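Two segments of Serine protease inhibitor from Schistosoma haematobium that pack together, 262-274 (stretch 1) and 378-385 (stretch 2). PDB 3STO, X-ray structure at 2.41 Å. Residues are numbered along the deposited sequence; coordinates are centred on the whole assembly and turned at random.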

ATOM      1  N   GLU A 262      19.722  -7.221 -16.389  1.00 27.94           N
ATOM      2  CA  GLU A 262      21.060  -7.441 -15.874  1.00 31.38           C
ATOM      3  C   GLU A 262      21.082  -7.069 -14.405  1.00 30.35           C
ATOM      4  O   GLU A 262      20.071  -6.651 -13.858  1.00 24.66           O
ATOM      5  CB  GLU A 262      22.099  -6.649 -16.661  1.00 37.58           C
ATOM      6  CG  GLU A 262      22.444  -5.331 -16.010  1.00 56.16           C
ATOM      7  CD  GLU A 262      21.473  -4.246 -16.365  1.00 50.42           C
ATOM      8  OE1 GLU A 262      21.698  -3.613 -17.423  1.00 54.90           O
ATOM      9  OE2 GLU A 262      20.497  -4.034 -15.602  1.00 46.33           O
ATOM     10  N   LYS A 263      22.223  -7.234 -13.754  1.00 28.89           N
ATOM     11  CA  LYS A 263      22.217  -7.123 -12.314  1.00 30.00           C
ATOM     12  C   LYS A 263      22.567  -5.722 -11.820  1.00 22.82           C
ATOM     13  O   LYS A 263      22.454  -5.445 -10.643  1.00 27.31           O
ATOM     14  CB  LYS A 263      23.184  -8.135 -11.709  1.00 20.87           C
ATOM     15  CG  LYS A 263      24.672  -7.812 -11.958  1.00 27.98           C
ATOM     16  CD  LYS A 263      25.535  -8.998 -11.552  1.00 25.27           C
ATOM     17  CE  LYS A 263      26.996  -8.649 -11.583  1.00 29.45           C
ATOM     18  NZ  LYS A 263      27.819  -9.785 -11.044  1.00 49.59           N
ATOM     19  N   TRP A 264      23.034  -4.848 -12.699  1.00 27.02           N
ATOM     20  CA  TRP A 264      23.618  -3.602 -12.195  1.00 42.07           C
ATOM     21  C   TRP A 264      22.632  -2.439 -12.072  1.00 32.19           C
ATOM     22  O   TRP A 264      22.872  -1.540 -11.288  1.00 34.39           O
ATOM     23  CB  TRP A 264      24.832  -3.158 -13.023  1.00 32.46           C
ATOM     24  CG  TRP A 264      25.960  -4.168 -13.099  1.00 35.64           C
ATOM     25  CD1 TRP A 264      26.868  -4.473 -12.125  1.00 28.47           C
ATOM     26  CD2 TRP A 264      26.303  -4.968 -14.232  1.00 22.56           C
ATOM     27  NE1 TRP A 264      27.750  -5.420 -12.582  1.00 36.50           N
ATOM     28  CE2 TRP A 264      27.416  -5.747 -13.870  1.00 32.65           C
ATOM     29  CE3 TRP A 264      25.756  -5.115 -15.512  1.00 21.15           C
ATOM     30  CZ2 TRP A 264      27.982  -6.671 -14.733  1.00 28.73           C
ATOM     31  CZ3 TRP A 264      26.318  -6.002 -16.360  1.00 28.27           C
ATOM     32  CH2 TRP A 264      27.430  -6.773 -15.978  1.00 31.74           C
ATOM     33  N   SER A 265      21.550  -2.477 -12.857  1.00 33.42           N
ATOM     34  CA  SER A 265      20.585  -1.377 -12.989  1.00 31.02           C
ATOM     35  C   SER A 265      19.109  -1.818 -12.915  1.00 29.41           C
ATOM     36  O   SER A 265      18.747  -2.886 -13.375  1.00 30.61           O
ATOM     37  CB  SER A 265      20.802  -0.671 -14.315  1.00 19.55           C
ATOM     38  OG  SER A 265      19.771   0.276 -14.543  1.00 25.06           O
ATOM     39  N   LEU A 266      18.262  -0.982 -12.344  1.00 23.79           N
ATOM     40  CA  LEU A 266      16.842  -1.250 -12.313  1.00 17.91           C
ATOM     41  C   LEU A 266      16.194  -1.054 -13.705  1.00 23.18           C
ATOM     42  O   LEU A 266      15.132  -1.610 -13.988  1.00 22.95           O
ATOM     43  CB  LEU A 266      16.181  -0.342 -11.307  1.00 17.26           C
ATOM     44  CG  LEU A 266      15.906  -0.787  -9.876  1.00 24.30           C
ATOM     45  CD1 LEU A 266      16.443  -2.133  -9.565  1.00 21.38           C
ATOM     46  CD2 LEU A 266      16.389   0.267  -8.888  1.00 22.70           C
ATOM     47  N   ASN A 267      16.844  -0.298 -14.585  1.00 20.43           N
ATOM     48  CA  ASN A 267      16.311  -0.090 -15.928  1.00 18.50           C
ATOM     49  C   ASN A 267      14.902   0.534 -15.885  1.00 23.40           C
ATOM     50  O   ASN A 267      14.633   1.381 -15.027  1.00 29.18           O
ATOM     51  CB  ASN A 267      16.323  -1.414 -16.717  1.00 24.94           C
ATOM     52  CG  ASN A 267      17.744  -1.841 -17.141  1.00 38.72           C
ATOM     53  OD1 ASN A 267      18.660  -1.012 -17.216  1.00 40.12           O
ATOM     54  ND2 ASN A 267      17.926  -3.140 -17.417  1.00 37.39           N
ATOM     55  N   GLY A 268      14.008   0.129 -16.793  1.00 23.61           N
ATOM     56  CA  GLY A 268      12.658   0.686 -16.843  1.00 11.31           C
ATOM     57  C   GLY A 268      11.772   0.255 -15.691  1.00 17.16           C
ATOM     58  O   GLY A 268      10.632   0.672 -15.582  1.00 22.57           O
ATOM     59  N   ALA A 269      12.302  -0.592 -14.819  1.00 18.25           N
ATOM     60  CA  ALA A 269      11.503  -1.158 -13.751  1.00 18.09           C
ATOM     61  C   ALA A 269      11.035  -0.055 -12.805  1.00 28.24           C
ATOM     62  O   ALA A 269      10.029  -0.208 -12.121  1.00 24.59           O
ATOM     63  CB  ALA A 269      12.273  -2.218 -13.009  1.00 10.47           C
ATOM     64  N   THR A 270      11.777   1.047 -12.775  1.00 20.21           N
ATOM     65  CA  THR A 270      11.434   2.184 -11.918  1.00 27.51           C
ATOM     66  C   THR A 270      10.213   2.930 -12.434  1.00 16.82           C
ATOM     67  O   THR A 270       9.441   3.432 -11.666  1.00 19.34           O
ATOM     68  CB  THR A 270      12.580   3.195 -11.850  1.00 32.65           C
ATOM     69  OG1 THR A 270      13.115   3.394 -13.171  1.00 37.58           O
ATOM     70  CG2 THR A 270      13.654   2.690 -10.945  1.00 29.57           C
ATOM     71  N   GLU A 271      10.068   3.004 -13.746  1.00 13.77           N
ATOM     72  CA  GLU A 271       8.879   3.551 -14.352  1.00 17.47           C
ATOM     73  C   GLU A 271       7.536   2.787 -14.048  1.00 21.97           C
ATOM     74  O   GLU A 271       6.466   3.374 -14.065  1.00 27.22           O
ATOM     75  CB  GLU A 271       9.129   3.750 -15.843  1.00 19.89           C
ATOM     76  CG  GLU A 271      10.369   4.633 -16.131  1.00 21.66           C
ATOM     77  CD  GLU A 271      10.405   5.954 -15.322  1.00 39.89           C
ATOM     78  OE1 GLU A 271       9.602   6.871 -15.622  1.00 46.20           O
ATOM     79  OE2 GLU A 271      11.236   6.080 -14.383  1.00 43.71           O
ATOM     80  N   LEU A 272       7.596   1.501 -13.745  1.00 17.04           N
ATOM     81  CA  LEU A 272       6.417   0.792 -13.276  1.00 22.00           C
ATOM     82  C   LEU A 272       6.149   1.059 -11.802  1.00 24.20           C
ATOM     83  O   LEU A 272       4.990   1.113 -11.402  1.00 23.48           O
ATOM     84  CB  LEU A 272       6.538  -0.719 -13.509  1.00 19.94           C
ATOM     85  CG  LEU A 272       6.411  -1.169 -14.960  1.00 24.40           C
ATOM     86  CD1 LEU A 272       6.989  -2.542 -15.082  1.00 27.34           C
ATOM     87  CD2 LEU A 272       4.981  -1.152 -15.396  1.00 24.61           C
ATOM     88  N   LEU A 273       7.213   1.190 -11.003  1.00 18.73           N
ATOM     89  CA  LEU A 273       7.068   1.522  -9.595  1.00 18.60           C
ATOM     90  C   LEU A 273       6.505   2.955  -9.424  1.00 26.15           C
ATOM     91  O   LEU A 273       5.605   3.184  -8.612  1.00 24.00           O
ATOM     92  CB  LEU A 273       8.389   1.336  -8.835  1.00 21.73           C
ATOM     93  CG  LEU A 273       8.275   1.574  -7.318  1.00 30.05           C
ATOM     94  CD1 LEU A 273       7.510   0.443  -6.640  1.00 19.26           C
ATOM     95  CD2 LEU A 273       9.645   1.772  -6.650  1.00 22.42           C
ATOM     96  N   ASN A 274       7.000   3.917 -10.203  1.00 18.20           N
ATOM     97  CA  ASN A 274       6.530   5.283 -10.052  1.00 21.94           C
ATOM     98  C   ASN A 274       5.229   5.567 -10.830  1.00 30.65           C
ATOM     99  O   ASN A 274       4.657   6.642 -10.706  1.00 27.84           O
ATOM    100  CB  ASN A 274       7.633   6.308 -10.381  1.00 15.86           C
ATOM    101  CG  ASN A 274       8.009   6.332 -11.849  1.00 22.00           C
ATOM    102  OD1 ASN A 274       7.220   5.986 -12.722  1.00 22.23           O
ATOM    103  ND2 ASN A 274       9.235   6.743 -12.127  1.00 23.92           N
ATOM    104  N   THR A 378      17.956 -12.806  -8.195  1.00 14.78           N
ATOM    105  CA  THR A 378      19.248 -12.827  -7.516  1.00 21.12           C
ATOM    106  C   THR A 378      19.873 -11.433  -7.342  1.00 21.00           C
ATOM    107  O   THR A 378      21.022 -11.308  -6.899  1.00 27.14           O
ATOM    108  CB  THR A 378      20.270 -13.711  -8.313  1.00 16.06           C
ATOM    109  OG1 THR A 378      20.343 -13.235  -9.655  1.00 20.70           O
ATOM    110  CG2 THR A 378      19.840 -15.139  -8.346  1.00 14.12           C
ATOM    111  N   HIS A 379      19.124 -10.400  -7.709  1.00 15.19           N
ATOM    112  CA  HIS A 379      19.565  -9.011  -7.635  1.00 19.36           C
ATOM    113  C   HIS A 379      18.293  -8.141  -7.437  1.00 19.05           C
ATOM    114  O   HIS A 379      17.179  -8.667  -7.547  1.00 17.56           O
ATOM    115  CB  HIS A 379      20.381  -8.628  -8.899  1.00 13.80           C
ATOM    116  CG  HIS A 379      19.732  -9.013 -10.193  1.00 14.20           C
ATOM    117  ND1 HIS A 379      19.094  -8.105 -11.009  1.00 18.59           N
ATOM    118  CD2 HIS A 379      19.637 -10.218 -10.827  1.00 15.71           C
ATOM    119  CE1 HIS A 379      18.639  -8.728 -12.087  1.00 18.85           C
ATOM    120  NE2 HIS A 379      18.965 -10.007 -12.004  1.00 17.32           N
ATOM    121  N   PRO A 380      18.445  -6.835  -7.132  1.00 19.73           N
ATOM    122  CA  PRO A 380      17.274  -5.991  -6.769  1.00 21.75           C
ATOM    123  C   PRO A 380      16.128  -5.980  -7.791  1.00 18.79           C
ATOM    124  O   PRO A 380      16.310  -5.965  -9.009  1.00 16.17           O
ATOM    125  CB  PRO A 380      17.883  -4.588  -6.592  1.00 12.21           C
ATOM    126  CG  PRO A 380      19.328  -4.904  -6.128  1.00 17.76           C
ATOM    127  CD  PRO A 380      19.718  -6.084  -7.002  1.00 18.42           C
ATOM    128  N   PHE A 381      14.917  -6.004  -7.268  1.00 18.94           N
ATOM    129  CA  PHE A 381      13.760  -6.167  -8.125  1.00 19.93           C
ATOM    130  C   PHE A 381      12.581  -5.340  -7.631  1.00 17.80           C
ATOM    131  O   PHE A 381      12.513  -4.934  -6.473  1.00 14.17           O
ATOM    132  CB  PHE A 381      13.360  -7.635  -8.184  1.00 12.19           C
ATOM    133  CG  PHE A 381      13.030  -8.229  -6.831  1.00 15.36           C
ATOM    134  CD1 PHE A 381      14.039  -8.656  -5.968  1.00 11.70           C
ATOM    135  CD2 PHE A 381      11.717  -8.363  -6.420  1.00 13.01           C
ATOM    136  CE1 PHE A 381      13.741  -9.229  -4.753  1.00 12.69           C
ATOM    137  CE2 PHE A 381      11.409  -8.932  -5.184  1.00 16.93           C
ATOM    138  CZ  PHE A 381      12.418  -9.372  -4.353  1.00 13.54           C
ATOM    139  N   ILE A 382      11.631  -5.122  -8.520  1.00 18.41           N
ATOM    140  CA  ILE A 382      10.404  -4.440  -8.145  1.00 21.32           C
ATOM    141  C   ILE A 382       9.258  -5.449  -8.158  1.00 16.86           C
ATOM    142  O   ILE A 382       9.178  -6.316  -9.025  1.00 20.99           O
ATOM    143  CB  ILE A 382      10.180  -3.183  -9.051  1.00 17.74           C
ATOM    144  CG1 ILE A 382      10.993  -2.017  -8.468  1.00 14.76           C
ATOM    145  CG2 ILE A 382       8.711  -2.808  -9.187  1.00 17.13           C
ATOM    146  CD1 ILE A 382      11.977  -1.489  -9.394  1.00 23.10           C
ATOM    147  N   CYS A 383       8.400  -5.377  -7.161  1.00 14.81           N
ATOM    148  CA  CYS A 383       7.283  -6.294  -7.124  1.00 18.04           C
ATOM    149  C   CYS A 383       5.973  -5.616  -6.689  1.00 25.46           C
ATOM    150  O   CYS A 383       5.980  -4.521  -6.106  1.00 23.49           O
ATOM    151  CB  CYS A 383       7.609  -7.514  -6.270  1.00 13.98           C
ATOM    152  SG  CYS A 383       7.894  -7.110  -4.579  1.00 18.47           S
ATOM    153  N   PHE A 384       4.855  -6.269  -7.000  1.00 15.02           N
ATOM    154  CA  PHE A 384       3.540  -5.725  -6.720  1.00 16.35           C
ATOM    155  C   PHE A 384       2.609  -6.815  -6.256  1.00 19.29           C
ATOM    156  O   PHE A 384       2.751  -7.965  -6.663  1.00 14.13           O
ATOM    157  CB  PHE A 384       2.952  -5.166  -7.991  1.00 15.32           C
ATOM    158  CG  PHE A 384       3.787  -4.095  -8.648  1.00 14.67           C
ATOM    159  CD1 PHE A 384       3.621  -2.740  -8.289  1.00 18.18           C
ATOM    160  CD2 PHE A 384       4.661  -4.418  -9.661  1.00 12.55           C
ATOM    161  CE1 PHE A 384       4.322  -1.737  -8.908  1.00 13.67           C
ATOM    162  CE2 PHE A 384       5.404  -3.421 -10.303  1.00 15.90           C
ATOM    163  CZ  PHE A 384       5.225  -2.073  -9.932  1.00 19.57           C
ATOM    164  N   ILE A 385       1.667  -6.477  -5.380  1.00 15.96           N
ATOM    165  CA  ILE A 385       0.468  -7.288  -5.307  1.00 12.61           C
ATOM    166  C   ILE A 385      -0.494  -6.618  -6.273  1.00 16.57           C
ATOM    167  O   ILE A 385      -0.831  -5.460  -6.102  1.00 19.93           O
ATOM    168  CB  ILE A 385      -0.099  -7.331  -3.933  1.00 20.15           C
ATOM    169  CG1 ILE A 385       0.900  -7.999  -2.998  1.00 16.89           C
ATOM    170  CG2 ILE A 385      -1.486  -8.009  -3.956  1.00 13.68           C
ATOM    171  CD1 ILE A 385       0.535  -7.870  -1.533  1.00 21.25           C
TER

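The most unusual feature of this contact is the backbone of Lys263 lying over one face of the His379 ring. Lys263 CA sits 3.8 Å from the centroid of that ring and 24° off its normal. This is a CH-pi interaction made by the alpha carbon. The CA-to-CB bond of Lys263 points sideways, with Lys263 CB 3.9 Å from His379 CG, and the end of the side chain leads off from stretch 2. At the same ring, Glu262 O approaches His379 CE1 at 3.1 Å. Glu262 O is also 3.3 Å from His379 ND1, but the angle is too poor for a hydrogen bond.

No hydrogen bond joins the two stretches, and the rest of the contact is mainly apolar packing. Ile382 is its centre and has the largest covered area of any residue here, 100 Å². Its CD1 reaches Ala269 CB at 3.7 Å and Leu266 CG at 4.0 Å. Its CG2 meets Leu273 CB at 4.2 Å. Leu266 also packs on Pro380, with Leu266 CD1 4.1 Å from Pro380 CB.

Phe384 continues the packing along the helix. Phe384 CZ lies 4.0 Å from Leu272 CB and 3.5 Å from Leu272 O. Leu273 N is at the edge of the ring, 4.0 Å from Phe384 CZ. The strand alternates: Ile382 and Phe384 point toward stretch 1, while Phe381 and Cys383 point away. The helix and strand run in similar directions, 31° apart, and their axes approach to 8.8 Å.

A type II' turn from Leu266 to Ala269 leads into the helix. Ala269 N donates to Leu266 O at 3.1 Å, linking the ends of the turn. Asn267 N donates to Ser265 OG at 3.0 Å, and Thr270 OG1 donates to Asn267 O at 3.1 Å. These bonds lie within stretch 1 and tie together the segment that carries Leu266 and Ala269.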